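Local coordinates for DsbA family protein (Salmonella typhimurium, PDB 7JVE) that works as a trimeric thioredoxin-like enzyme of the DsbA family, with both thiol oxidase and disulfide isomerase activities, at residues Leu151-Ala156 and His170-Leu175; Leu63-Glu68 and Gln205-His210; Ser95-Met100 and Gly215-Val220; Val221-Gln226 and Lys231-Ile236; Ser131-Arg136 and Ala186-Ala191. One frame throughout, in Å; residues are numbered along the deposited sequence. Where two conformers were deposited one is given.

Contact 1: Leu151-Ala156 and His170-Leu175; sequences LDWHNA and HDVYTL
Ala156 and Leu175 face each other across two helical segments whose axes come within 11.7 Å and run 139° apart, closer to antiparallel than to parallel. The contact is made by apolar side chains, and no hydrogen bond crosses it. Leu175 reaches across with one branch. Its CD2 lies 3.6 Å from Trp153 CZ3 and 3.8 Å from Ala156 CB, and so sits between the indole and the alanine methyl. The leucine meets the indole obliquely, and Leu175 CG is as close to Trp153 CZ3. Trp153 starts out along the flank of its helix. Its CG is turned away from the backbone N (chi1 153°), which carries the six-membered ring toward helix 169-176. There Val172 CG1 approaches the indole edge, near the ring plane, 4.0 Å from Trp153 CH2. At Ala156, where the backbones are nearest, Leu175 CD2 also lies 3.6 Å from Ala156 C. Helix 128-145 packs beside both segments, touching Trp153 and Val172 through Val137, and Tyr179 meets the Trp153 ring edge-to-face.

Contact 2: Leu63-Glu68 and Gln205-His210; sequences LQYRAE and QALAQH
Tyr65 and His210 hold their rings nearly parallel, with planes at 7°, but slid so far apart that they barely overlap. The centroids are 5.1 Å apart. What sits over the tyrosine face is the histidine methylene: His210 CB lies 3.9 Å from the centroid of the Tyr65 ring in a CH-pi contact. In return, Tyr65 OH lies over one face of the imidazole. Gln64 CG lies on the other face of the tyrosine, and the Glu68 carboxylate carbon is at its edge. One water donates to His210 O at 2.7 Å and is also hydrogen-bonded to Tyr65 OH at 3.3 Å, bridging the two residues. Nearer the Tyr65 backbone, Leu207 CD1 touches Tyr65 CB at 3.9 Å and Glu68 CB at 3.8 Å. The leucine CG is trans to its own N (chi1 177°), which swings the branch over from the flank of the helix. Tyr65 marks the break between helices 37-64 and 66-69. Helix 199-210 packs against that break, while Lys119 of strand 115-120 binds Glu68 O.

Contact 3: Ser95-Met100 and Gly215-Val220; sequences SWCSKM and GTPAFV
Pro217 makes two of the three apolar contacts here, with its ring wedged against Trp96 and Cys97. Its CD lies 3.5 Å from Trp96 CZ2, and the two side chains cross at about a right angle. Trp96 CG stands between the backbone N and the carbonyl carbon (chi1 75°), which brings the benzo part of the indole to the proline. On the sulfur side, Cys97 SG lies 3.5 Å from both CB and CG of Pro217. Further along, Met100 CE meets Phe219 CZ obliquely at 4.2 Å. This is the active-site layout of the thioredoxin fold: a CxxC at the start of a helix faces a loop proline just before a strand. In many relatives that proline is cis; here the Thr216-Pro217 peptide is trans, with CA atoms 3.8 Å apart. Cys97 SG forms a disulfide with Cys94, just before the helix. No covalent or hydrogen bond joins the segments. Backbone hydrogen bonds tie Ala218 to Phe89 and Phe219 to Ile236. Tyr179 of a second subunit packs on Trp96.

Contact 4: Val221-Gln226 and Lys231-Ile236; sequences VMPQTQ and KRVTVI
The Arg232 guanidinium lies flat against Pro223, with Pro223 CG over the centre of one face, 3.5 Å from Arg232 CZ. Thr225 OG1 comes in obliquely, more loosely, near Arg232 NH2. The two strands form the beta hairpin that ends the five-stranded thioredoxin-type sheet, and this proline-guanidinium contact sits where the hairpin opens toward its turn. The arginine chain bends at chi2 (-143°) and chi3 (-80°), folding the flat group back over the proline ring. Its carbonyl is close too: Arg232 O lies 3.3 Å from Pro223 CD. Outside the segments, Asp227 OD2 makes a long, weak ion pair with Arg232 NH2. Next to the proline, the contacts become aliphatic. Val233 CG2 touches Met222 CB at 4.0 Å and also meets Pro223 CD. Helix 37-64 packs on Val233 through Val59 and Ala62. Val221 and Thr234 put their side chains on the same face of the sheet, where Ala248 of helix 242-253 touches both, and Thr234 OG1 bonds to Lys251. These two residues are an antiparallel hydrogen-bonded pair, with CA atoms 5.1 Å apart. Val221 N donates to Thr234 O at 2.9 Å, and Thr234 N returns a bond to Val221 O at 2.8 Å. The same Val221 O also receives a CA-H...O contact from Val233 CA at 3.2 Å.

Contact 5: Ser131-Arg136 and Ala186-Ala191; sequences SGLAAR and AAVKEA
Two helices of the helical region that DsbA-like proteins insert into the thioredoxin fold meet here, where Leu133 and Arg136 face Val188 and Ala191. The axes of the two segments approach to 10.4 Å and run nearly antiparallel, at 150°. The nearest backbones are at Arg136 and Val188, with CA atoms 6.6 Å apart. Val188 CG1 is the central apolar group. It lies 3.5 Å from Leu133 CD1, with the two side chains at about a right angle, and 3.9 Å from Arg136 CB. Arg136 then runs on past the valine in the opposite direction. Its chain is extended from CG to NE, and this length takes the guanidinium along to the next turn of helix 182-193. There Ala191 CB sits over one face of the group, toward its rim, 3.3 Å from Arg136 NH1. Two guanidinium nitrogens are bound outside the segments. Arg136 NH2 donates to Ala196 O and Arg136 NE to Gln192 OE1, and these bonds hold the flat group in place over the methyl. Leu133 also touches Val172 and Tyr173 of helix 169-176. A leucine, a valine, an alanine and one extended arginine join a near-antiparallel helix pair within the insertion characteristic of the DsbA family.

In the fold
Contact 3 is the fully buried one, at the disulfide, while the other four are partly buried. Contacts 3 and 4 share strand 218-223, and the strand pairing runs on from contact 4 into contact 3. Contact 4 is the one with backbone hydrogen bonds between its segments. Contacts 1 and 5 are helix pairs in the inserted helical region; they touch through Tyr173 and Lys189, and their centres lie about 23 and 25 Å from the centre of the chain. Both are mainly apolar, though contact 5 adds an arginine face. Contact 2 is more solvent-exposed, with aromatic and water contacts. It joins contact 4 through Arg66, whose NH2, in the conformer given, probably hydrogen-bonds to Pro223 O.

Contact 1: Leu151-Ala156 and His170-Leu175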
# COMPACT_ATOMS: atom_id res chain seq x y z
N LEU A 151 -34.08 6.87 -5.90
CA LEU A 151 -32.75 7.37 -6.22
C LEU A 151 -32.45 8.67 -5.48
O LEU A 151 -31.31 8.87 -5.03
CB LEU A 151 -32.61 7.52 -7.74
CG LEU A 151 -31.29 7.99 -8.37
CD1 LEU A 151 -30.06 7.23 -7.87
CD2 LEU A 151 -31.39 7.90 -9.90
N ASP A 152 -33.46 9.56 -5.30
CA ASP A 152 -33.27 10.74 -4.45
C ASP A 152 -32.91 10.35 -3.03
O ASP A 152 -32.02 10.95 -2.41
CB ASP A 152 -34.50 11.66 -4.38
CG ASP A 152 -34.90 12.22 -5.72
OD1 ASP A 152 -36.11 12.33 -5.98
OD2 ASP A 152 -33.99 12.52 -6.52
N TRP A 153 -33.63 9.38 -2.47
CA TRP A 153 -33.33 8.94 -1.12
C TRP A 153 -31.91 8.38 -1.04
O TRP A 153 -31.14 8.71 -0.13
CB TRP A 153 -34.36 7.90 -0.68
CG TRP A 153 -33.83 6.95 0.32
CD1 TRP A 153 -33.38 5.68 0.10
CD2 TRP A 153 -33.67 7.20 1.73
NE1 TRP A 153 -32.97 5.11 1.28
CE2 TRP A 153 -33.13 6.01 2.30
CE3 TRP A 153 -33.94 8.29 2.56
CZ2 TRP A 153 -32.85 5.90 3.67
CZ3 TRP A 153 -33.67 8.17 3.93
CH2 TRP A 153 -33.12 6.98 4.47
N HIS A 154 -31.56 7.53 -2.00
CA HIS A 154 -30.24 6.92 -2.04
C HIS A 154 -29.14 7.97 -2.08
O HIS A 154 -28.21 7.94 -1.27
CB HIS A 154 -30.22 5.99 -3.27
CG HIS A 154 -28.86 5.55 -3.71
ND1 HIS A 154 -28.35 4.31 -3.40
CD2 HIS A 154 -27.94 6.15 -4.50
CE1 HIS A 154 -27.16 4.17 -3.95
NE2 HIS A 154 -26.89 5.28 -4.62
N ASN A 155 -29.25 8.93 -2.99
CA ASN A 155 -28.24 9.99 -3.05
C ASN A 155 -28.24 10.83 -1.78
O ASN A 155 -27.18 11.27 -1.32
CB ASN A 155 -28.49 10.88 -4.26
CG ASN A 155 -28.24 10.16 -5.56
OD1 ASN A 155 -27.36 9.31 -5.64
ND2 ASN A 155 -29.02 10.49 -6.60
N ALA A 156 -29.42 11.07 -1.20
CA ALA A 156 -29.46 11.90 -0.01
C ALA A 156 -28.76 11.22 1.16
O ALA A 156 -28.12 11.90 1.97
CB ALA A 156 -30.92 12.23 0.36
N HIS A 170 -29.82 6.44 14.06
CA HIS A 170 -30.39 7.77 14.30
C HIS A 170 -30.29 8.66 13.06
O HIS A 170 -31.24 9.38 12.75
CB HIS A 170 -29.70 8.45 15.48
CG HIS A 170 -30.14 9.86 15.68
ND1 HIS A 170 -31.35 10.19 16.27
CD2 HIS A 170 -29.56 11.04 15.35
CE1 HIS A 170 -31.49 11.51 16.29
NE2 HIS A 170 -30.41 12.04 15.74
N ASP A 171 -29.14 8.63 12.37
CA ASP A 171 -28.96 9.43 11.15
C ASP A 171 -29.95 9.01 10.07
O ASP A 171 -30.53 9.85 9.38
CB ASP A 171 -27.54 9.29 10.60
CG ASP A 171 -26.48 9.94 11.46
OD1 ASP A 171 -26.77 10.97 12.11
OD2 ASP A 171 -25.34 9.40 11.48
N VAL A 172 -30.08 7.70 9.87
CA VAL A 172 -30.98 7.20 8.84
C VAL A 172 -32.42 7.61 9.15
O VAL A 172 -33.12 8.14 8.28
CB VAL A 172 -30.83 5.67 8.72
CG1 VAL A 172 -31.82 5.08 7.72
CG2 VAL A 172 -29.40 5.35 8.33
N TYR A 173 -32.87 7.39 10.39
CA TYR A 173 -34.22 7.80 10.77
C TYR A 173 -34.42 9.29 10.56
O TYR A 173 -35.49 9.72 10.13
CB TYR A 173 -34.50 7.47 12.23
CG TYR A 173 -34.70 6.02 12.55
CD1 TYR A 173 -35.59 5.24 11.83
CD2 TYR A 173 -34.02 5.44 13.61
CE1 TYR A 173 -35.76 3.92 12.15
CE2 TYR A 173 -34.19 4.14 13.93
CZ TYR A 173 -35.07 3.38 13.21
OH TYR A 173 -35.24 2.06 13.54
N THR A 174 -33.41 10.09 10.90
CA THR A 174 -33.55 11.53 10.83
C THR A 174 -33.77 11.97 9.39
O THR A 174 -34.64 12.79 9.10
CB THR A 174 -32.33 12.23 11.42
OG1 THR A 174 -32.27 11.99 12.83
CG2 THR A 174 -32.40 13.74 11.20
N LEU A 175 -32.99 11.43 8.46
CA LEU A 175 -33.27 11.69 7.06
C LEU A 175 -34.60 11.06 6.65
O LEU A 175 -35.39 11.69 5.94
CB LEU A 175 -32.13 11.17 6.18
CG LEU A 175 -32.23 11.44 4.67
CD1 LEU A 175 -32.23 12.95 4.33
CD2 LEU A 175 -31.13 10.73 3.87

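Contact 2: Leu63-Glu68 and Gln205-His210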
# COMPACT_ATOMS: atom_id res chain seq x y z
N LEU A 63 -23.59 -15.20 -15.18
CA LEU A 63 -24.52 -15.97 -16.01
C LEU A 63 -25.31 -16.95 -15.16
O LEU A 63 -26.51 -17.15 -15.40
CB LEU A 63 -23.77 -16.69 -17.13
CG LEU A 63 -23.15 -15.72 -18.14
CD1 LEU A 63 -22.19 -16.45 -19.09
CD2 LEU A 63 -24.23 -14.95 -18.90
N GLN A 64 -24.67 -17.56 -14.16
CA GLN A 64 -25.39 -18.54 -13.34
C GLN A 64 -26.46 -17.88 -12.46
O GLN A 64 -27.54 -18.45 -12.25
CB GLN A 64 -24.39 -19.33 -12.49
CG GLN A 64 -25.04 -20.35 -11.59
CD GLN A 64 -24.08 -21.03 -10.61
OE1 GLN A 64 -22.85 -20.96 -10.74
NE2 GLN A 64 -24.65 -21.70 -9.62
N TYR A 65 -26.20 -16.68 -11.94
CA TYR A 65 -27.14 -16.02 -11.03
C TYR A 65 -27.90 -14.89 -11.71
O TYR A 65 -28.35 -13.96 -11.05
CB TYR A 65 -26.42 -15.53 -9.78
CG TYR A 65 -25.89 -16.70 -8.96
CD1 TYR A 65 -26.72 -17.42 -8.11
CD2 TYR A 65 -24.58 -17.12 -9.09
CE1 TYR A 65 -26.24 -18.50 -7.38
CE2 TYR A 65 -24.09 -18.20 -8.39
CZ TYR A 65 -24.92 -18.89 -7.54
OH TYR A 65 -24.41 -19.96 -6.85
N ARG A 66 -28.06 -14.96 -13.03
CA ARG A 66 -28.76 -13.91 -13.76
C ARG A 66 -30.12 -13.58 -13.13
O ARG A 66 -30.46 -12.41 -12.94
CB ARG A 66 -28.94 -14.33 -15.23
CG ARG A 66 -29.61 -13.27 -16.09
CD ARG A 66 -29.89 -13.77 -17.52
NE ARG A 66 -29.24 -12.93 -18.52
CZ ARG A 66 -28.18 -13.29 -19.23
NH1 ARG A 66 -27.64 -14.48 -19.05
NH2 ARG A 66 -27.66 -12.46 -20.12
N ALA A 67 -30.92 -14.60 -12.83
CA ALA A 67 -32.27 -14.32 -12.36
C ALA A 67 -32.24 -13.53 -11.06
O ALA A 67 -33.01 -12.57 -10.89
CB ALA A 67 -33.08 -15.62 -12.20
N GLU A 68 -31.36 -13.90 -10.15
CA GLU A 68 -31.23 -13.17 -8.90
C GLU A 68 -30.69 -11.77 -9.14
O GLU A 68 -31.18 -10.80 -8.56
CB GLU A 68 -30.32 -13.95 -7.94
CG GLU A 68 -30.92 -15.28 -7.52
CD GLU A 68 -30.48 -16.47 -8.41
OE1 GLU A 68 -30.10 -17.52 -7.84
OE2 GLU A 68 -30.45 -16.35 -9.65
N GLN A 205 -26.98 -10.25 0.56
CA GLN A 205 -25.73 -10.78 1.09
C GLN A 205 -25.51 -12.23 0.65
O GLN A 205 -24.38 -12.62 0.33
CB GLN A 205 -25.72 -10.69 2.61
CG GLN A 205 -24.50 -11.32 3.26
CD GLN A 205 -23.22 -10.61 2.86
OE1 GLN A 205 -23.24 -9.44 2.49
NE2 GLN A 205 -22.09 -11.33 2.92
N ALA A 206 -26.58 -13.02 0.61
CA ALA A 206 -26.48 -14.37 0.05
C ALA A 206 -26.05 -14.31 -1.42
O ALA A 206 -25.19 -15.09 -1.85
CB ALA A 206 -27.80 -15.12 0.20
N LEU A 207 -26.65 -13.40 -2.19
CA LEU A 207 -26.24 -13.22 -3.58
C LEU A 207 -24.81 -12.70 -3.70
O LEU A 207 -24.05 -13.15 -4.56
CB LEU A 207 -27.20 -12.27 -4.30
CG LEU A 207 -26.87 -11.93 -5.76
CD1 LEU A 207 -26.79 -13.20 -6.64
CD2 LEU A 207 -27.81 -10.89 -6.37
N ALA A 208 -24.41 -11.75 -2.85
CA ALA A 208 -23.02 -11.29 -2.89
C ALA A 208 -22.05 -12.44 -2.62
O ALA A 208 -21.00 -12.54 -3.26
CB ALA A 208 -22.78 -10.15 -1.91
N GLN A 209 -22.39 -13.31 -1.67
CA GLN A 209 -21.50 -14.43 -1.36
C GLN A 209 -21.44 -15.41 -2.52
O GLN A 209 -20.36 -15.91 -2.86
CB GLN A 209 -21.96 -15.12 -0.08
CG GLN A 209 -21.60 -14.29 1.15
CD GLN A 209 -22.29 -14.74 2.44
OE1 GLN A 209 -22.26 -14.02 3.43
NE2 GLN A 209 -22.91 -15.92 2.42
N HIS A 210 -22.59 -15.71 -3.13
CA HIS A 210 -22.62 -16.54 -4.33
C HIS A 210 -21.87 -15.89 -5.48
O HIS A 210 -21.30 -16.61 -6.31
CB HIS A 210 -24.06 -16.83 -4.76
CG HIS A 210 -24.76 -17.83 -3.89
ND1 HIS A 210 -26.11 -17.78 -3.64
CD2 HIS A 210 -24.28 -18.89 -3.19
CE1 HIS A 210 -26.44 -18.78 -2.84
NE2 HIS A 210 -25.35 -19.47 -2.55
O HOH W 1 -21.33 -19.30 -6.04

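Contact 3: Ser95-Met100 and Gly215-Val220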
# COMPACT_ATOMS: atom_id res chain seq x y z
N SER A 95 -16.90 4.28 1.83
CA SER A 95 -16.50 5.66 1.54
C SER A 95 -16.23 5.89 0.05
O SER A 95 -16.51 6.98 -0.46
CB SER A 95 -15.28 6.07 2.37
OG SER A 95 -14.11 5.32 2.06
N TRP A 96 -15.72 4.89 -0.68
CA TRP A 96 -15.52 5.16 -2.10
C TRP A 96 -16.77 4.90 -2.95
O TRP A 96 -16.90 5.51 -4.02
CB TRP A 96 -14.31 4.38 -2.63
CG TRP A 96 -14.52 2.91 -2.84
CD1 TRP A 96 -14.76 2.27 -4.03
CD2 TRP A 96 -14.43 1.88 -1.84
NE1 TRP A 96 -14.85 0.90 -3.82
CE2 TRP A 96 -14.65 0.64 -2.49
CE3 TRP A 96 -14.18 1.89 -0.46
CZ2 TRP A 96 -14.64 -0.58 -1.80
CZ3 TRP A 96 -14.16 0.66 0.23
CH2 TRP A 96 -14.39 -0.55 -0.45
N CYS A 97 -17.70 4.05 -2.48
CA CYS A 97 -19.02 3.99 -3.11
C CYS A 97 -19.69 5.35 -3.04
O CYS A 97 -20.29 5.83 -4.00
CB CYS A 97 -19.91 2.97 -2.41
SG CYS A 97 -19.36 1.29 -2.57
N SER A 98 -19.62 5.97 -1.86
CA SER A 98 -20.14 7.31 -1.70
C SER A 98 -19.55 8.25 -2.74
O SER A 98 -20.28 8.95 -3.45
CB SER A 98 -19.85 7.80 -0.28
OG SER A 98 -20.43 9.06 -0.06
N LYS A 99 -18.21 8.25 -2.89
CA LYS A 99 -17.60 9.19 -3.83
C LYS A 99 -17.89 8.83 -5.28
O LYS A 99 -17.73 9.69 -6.15
CB LYS A 99 -16.09 9.29 -3.63
CG LYS A 99 -15.69 9.50 -2.19
CD LYS A 99 -15.34 10.94 -1.98
CE LYS A 99 -14.70 11.18 -0.62
NZ LYS A 99 -14.04 12.49 -0.60
N MET A 100 -18.30 7.59 -5.56
CA MET A 100 -18.69 7.19 -6.90
C MET A 100 -20.11 7.63 -7.25
O MET A 100 -20.48 7.60 -8.43
CB MET A 100 -18.58 5.67 -7.03
CG MET A 100 -17.15 5.17 -7.23
SD MET A 100 -16.61 5.51 -8.91
CE MET A 100 -17.87 4.62 -9.81
N GLY A 215 -18.14 -8.44 1.03
CA GLY A 215 -17.26 -7.39 1.50
C GLY A 215 -16.68 -6.51 0.42
O GLY A 215 -15.88 -5.63 0.75
N THR A 216 -17.05 -6.69 -0.84
CA THR A 216 -16.41 -5.98 -1.95
C THR A 216 -17.46 -5.42 -2.90
O THR A 216 -18.07 -6.18 -3.68
CB THR A 216 -15.43 -6.89 -2.70
OG1 THR A 216 -16.13 -7.95 -3.35
CG2 THR A 216 -14.34 -7.51 -1.75
N PRO A 217 -17.69 -4.10 -2.90
CA PRO A 217 -18.62 -3.51 -3.87
C PRO A 217 -18.20 -3.79 -5.31
O PRO A 217 -17.01 -3.92 -5.62
CB PRO A 217 -18.55 -2.01 -3.55
CG PRO A 217 -18.10 -1.96 -2.11
CD PRO A 217 -17.09 -3.09 -2.02
N ALA A 218 -19.19 -3.88 -6.20
CA ALA A 218 -18.95 -4.28 -7.59
C ALA A 218 -20.14 -3.93 -8.46
O ALA A 218 -21.26 -3.72 -7.97
CB ALA A 218 -18.67 -5.79 -7.72
N PHE A 219 -19.87 -3.85 -9.76
CA PHE A 219 -20.87 -3.70 -10.81
C PHE A 219 -20.89 -4.97 -11.65
O PHE A 219 -19.83 -5.51 -11.97
CB PHE A 219 -20.54 -2.54 -11.77
CG PHE A 219 -20.53 -1.19 -11.12
CD1 PHE A 219 -19.36 -0.68 -10.56
CD2 PHE A 219 -21.68 -0.42 -11.07
CE1 PHE A 219 -19.34 0.56 -9.97
CE2 PHE A 219 -21.67 0.83 -10.47
CZ PHE A 219 -20.50 1.32 -9.91
N VAL A 220 -22.10 -5.41 -12.02
CA VAL A 220 -22.29 -6.40 -13.07
C VAL A 220 -23.09 -5.76 -14.19
O VAL A 220 -24.22 -5.28 -13.97
CB VAL A 220 -23.02 -7.67 -12.58
CG1 VAL A 220 -22.93 -8.74 -13.68
CG2 VAL A 220 -22.44 -8.15 -11.26

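Contact 4: Val221-Gln226 and Lys231-Ile236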
# COMPACT_ATOMS: atom_id res chain seq x y z
N VAL A 221 -22.53 -5.77 -15.39
CA VAL A 221 -23.15 -5.21 -16.58
C VAL A 221 -23.37 -6.36 -17.56
O VAL A 221 -22.42 -7.06 -17.92
CB VAL A 221 -22.28 -4.11 -17.19
CG1 VAL A 221 -23.05 -3.36 -18.27
CG2 VAL A 221 -21.79 -3.16 -16.06
N MET A 222 -24.62 -6.55 -17.99
CA MET A 222 -24.99 -7.74 -18.73
C MET A 222 -26.28 -7.49 -19.49
O MET A 222 -27.11 -6.67 -19.05
CB MET A 222 -25.13 -8.94 -17.79
CG MET A 222 -26.28 -8.79 -16.83
SD MET A 222 -26.32 -10.04 -15.53
CE MET A 222 -25.97 -11.55 -16.44
N PRO A 223 -26.49 -8.15 -20.62
CA PRO A 223 -27.81 -8.14 -21.26
C PRO A 223 -28.82 -8.83 -20.36
O PRO A 223 -28.50 -9.75 -19.61
CB PRO A 223 -27.60 -8.93 -22.56
CG PRO A 223 -26.11 -9.06 -22.72
CD PRO A 223 -25.56 -9.05 -21.32
N GLN A 224 -30.07 -8.37 -20.45
CA GLN A 224 -31.10 -8.96 -19.60
C GLN A 224 -31.64 -10.25 -20.18
O GLN A 224 -32.01 -11.15 -19.42
CB GLN A 224 -32.22 -7.95 -19.38
CG GLN A 224 -31.82 -6.72 -18.55
CD GLN A 224 -32.98 -6.22 -17.71
OE1 GLN A 224 -33.06 -6.52 -16.53
NE2 GLN A 224 -33.91 -5.50 -18.33
N THR A 225 -31.71 -10.37 -21.51
CA THR A 225 -32.25 -11.56 -22.14
C THR A 225 -31.23 -12.68 -22.02
O THR A 225 -30.05 -12.48 -22.30
CB THR A 225 -32.52 -11.36 -23.63
OG1 THR A 225 -31.27 -11.13 -24.29
CG2 THR A 225 -33.45 -10.16 -23.84
N GLN A 226 -31.70 -13.86 -21.64
CA GLN A 226 -30.77 -14.88 -21.21
C GLN A 226 -30.03 -15.40 -22.45
O GLN A 226 -30.58 -16.15 -23.27
CB GLN A 226 -31.45 -15.99 -20.42
CG GLN A 226 -30.38 -16.56 -19.48
CD GLN A 226 -30.84 -17.66 -18.55
OE1 GLN A 226 -31.92 -18.22 -18.71
NE2 GLN A 226 -30.06 -17.87 -17.49
N LYS A 231 -19.16 -12.63 -23.87
CA LYS A 231 -18.58 -11.44 -24.48
C LYS A 231 -19.39 -10.17 -24.24
O LYS A 231 -18.87 -9.09 -24.51
CB LYS A 231 -18.42 -11.66 -25.99
CG LYS A 231 -17.56 -10.61 -26.67
CD LYS A 231 -16.11 -10.70 -26.23
CE LYS A 231 -15.45 -12.00 -26.71
NZ LYS A 231 -15.25 -12.00 -28.18
N ARG A 232 -20.63 -10.27 -23.75
CA ARG A 232 -21.46 -9.10 -23.48
C ARG A 232 -21.60 -8.78 -22.00
O ARG A 232 -22.43 -7.93 -21.64
CB ARG A 232 -22.85 -9.27 -24.11
CG ARG A 232 -22.86 -9.39 -25.63
CD ARG A 232 -24.07 -8.68 -26.23
NE ARG A 232 -25.29 -9.50 -26.13
CZ ARG A 232 -26.54 -9.03 -26.23
NH1 ARG A 232 -26.78 -7.74 -26.44
NH2 ARG A 232 -27.57 -9.87 -26.12
N VAL A 233 -20.83 -9.42 -21.13
CA VAL A 233 -20.95 -9.26 -19.68
C VAL A 233 -19.65 -8.66 -19.14
O VAL A 233 -18.56 -9.07 -19.55
CB VAL A 233 -21.21 -10.60 -18.98
CG1 VAL A 233 -21.35 -10.42 -17.47
CG2 VAL A 233 -22.42 -11.31 -19.59
N THR A 234 -19.76 -7.73 -18.21
CA THR A 234 -18.54 -7.19 -17.62
C THR A 234 -18.75 -7.06 -16.12
O THR A 234 -19.79 -6.57 -15.68
CB THR A 234 -18.19 -5.82 -18.23
OG1 THR A 234 -18.32 -5.89 -19.65
CG2 THR A 234 -16.73 -5.53 -17.95
N VAL A 235 -17.77 -7.50 -15.33
CA VAL A 235 -17.82 -7.37 -13.88
C VAL A 235 -16.74 -6.38 -13.48
O VAL A 235 -15.57 -6.54 -13.84
CB VAL A 235 -17.62 -8.74 -13.19
CG1 VAL A 235 -17.48 -8.58 -11.70
CG2 VAL A 235 -18.80 -9.67 -13.51
N ILE A 236 -17.13 -5.33 -12.75
CA ILE A 236 -16.23 -4.21 -12.53
C ILE A 236 -16.15 -3.84 -11.05
O ILE A 236 -17.19 -3.76 -10.38
CB ILE A 236 -16.67 -2.99 -13.35
CG1 ILE A 236 -16.98 -3.43 -14.79
CG2 ILE A 236 -15.62 -1.85 -13.25
CD1 ILE A 236 -17.22 -2.30 -15.76

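Contact 5: Ser131-Arg136 and Ala186-Ala191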
# COMPACT_ATOMS: atom_id res chain seq x y z
N SER A 131 -27.14 -0.87 7.69
CA SER A 131 -27.47 -1.25 6.31
C SER A 131 -28.90 -1.78 6.22
O SER A 131 -29.64 -1.42 5.30
CB SER A 131 -26.48 -2.29 5.77
OG SER A 131 -25.21 -1.72 5.59
N GLY A 132 -29.30 -2.63 7.17
CA GLY A 132 -30.65 -3.16 7.14
C GLY A 132 -31.70 -2.07 7.27
O GLY A 132 -32.72 -2.09 6.58
N LEU A 133 -31.48 -1.13 8.20
CA LEU A 133 -32.41 -0.02 8.36
C LEU A 133 -32.50 0.82 7.10
O LEU A 133 -33.59 1.26 6.71
CB LEU A 133 -32.00 0.86 9.55
CG LEU A 133 -32.89 2.11 9.73
CD1 LEU A 133 -34.37 1.70 9.89
CD2 LEU A 133 -32.47 3.04 10.90
N ALA A 134 -31.35 1.10 6.46
CA ALA A 134 -31.38 1.91 5.26
C ALA A 134 -32.08 1.18 4.13
O ALA A 134 -32.77 1.81 3.32
CB ALA A 134 -29.96 2.32 4.84
N ALA A 135 -31.95 -0.14 4.08
CA ALA A 135 -32.66 -0.92 3.08
C ALA A 135 -34.17 -0.93 3.34
O ALA A 135 -34.96 -0.90 2.40
CB ALA A 135 -32.09 -2.34 3.01
N ARG A 136 -34.60 -0.96 4.62
CA ARG A 136 -36.03 -0.90 4.93
C ARG A 136 -36.65 0.40 4.42
O ARG A 136 -37.71 0.39 3.78
CB ARG A 136 -36.29 -1.01 6.43
CG ARG A 136 -36.12 -2.38 7.04
CD ARG A 136 -36.53 -2.35 8.53
NE ARG A 136 -36.17 -3.61 9.17
CZ ARG A 136 -36.84 -4.75 8.99
NH1 ARG A 136 -37.89 -4.78 8.18
NH2 ARG A 136 -36.44 -5.85 9.58
N ALA A 186 -43.06 4.77 11.53
CA ALA A 186 -43.31 3.97 12.72
C ALA A 186 -43.25 2.49 12.40
O ALA A 186 -42.77 1.69 13.22
CB ALA A 186 -44.67 4.34 13.33
N ALA A 187 -43.73 2.09 11.22
CA ALA A 187 -43.69 0.67 10.88
C ALA A 187 -42.25 0.20 10.68
O ALA A 187 -41.91 -0.93 11.04
CB ALA A 187 -44.54 0.39 9.64
N VAL A 188 -41.40 1.06 10.12
CA VAL A 188 -40.00 0.68 9.94
C VAL A 188 -39.30 0.57 11.28
O VAL A 188 -38.48 -0.34 11.51
CB VAL A 188 -39.28 1.69 9.02
CG1 VAL A 188 -37.78 1.47 9.11
CG2 VAL A 188 -39.77 1.54 7.59
N LYS A 189 -39.60 1.48 12.20
CA LYS A 189 -38.96 1.41 13.51
C LYS A 189 -39.34 0.11 14.21
O LYS A 189 -38.48 -0.57 14.79
CB LYS A 189 -39.36 2.61 14.35
CG LYS A 189 -38.75 3.92 13.87
CD LYS A 189 -39.07 5.06 14.83
CE LYS A 189 -38.39 6.35 14.37
NZ LYS A 189 -39.03 7.58 14.90
N GLU A 190 -40.62 -0.26 14.17
CA GLU A 190 -41.06 -1.46 14.86
C GLU A 190 -40.44 -2.72 14.25
O GLU A 190 -40.05 -3.64 14.98
CB GLU A 190 -42.59 -1.55 14.85
CG GLU A 190 -43.10 -2.90 15.30
CD GLU A 190 -44.50 -2.84 15.91
OE1 GLU A 190 -44.75 -1.89 16.69
OE2 GLU A 190 -45.32 -3.75 15.64
N ALA A 191 -40.30 -2.77 12.92
CA ALA A 191 -39.65 -3.92 12.30
C ALA A 191 -38.18 -4.00 12.69
O ALA A 191 -37.67 -5.08 13.04
CB ALA A 191 -39.79 -3.83 10.77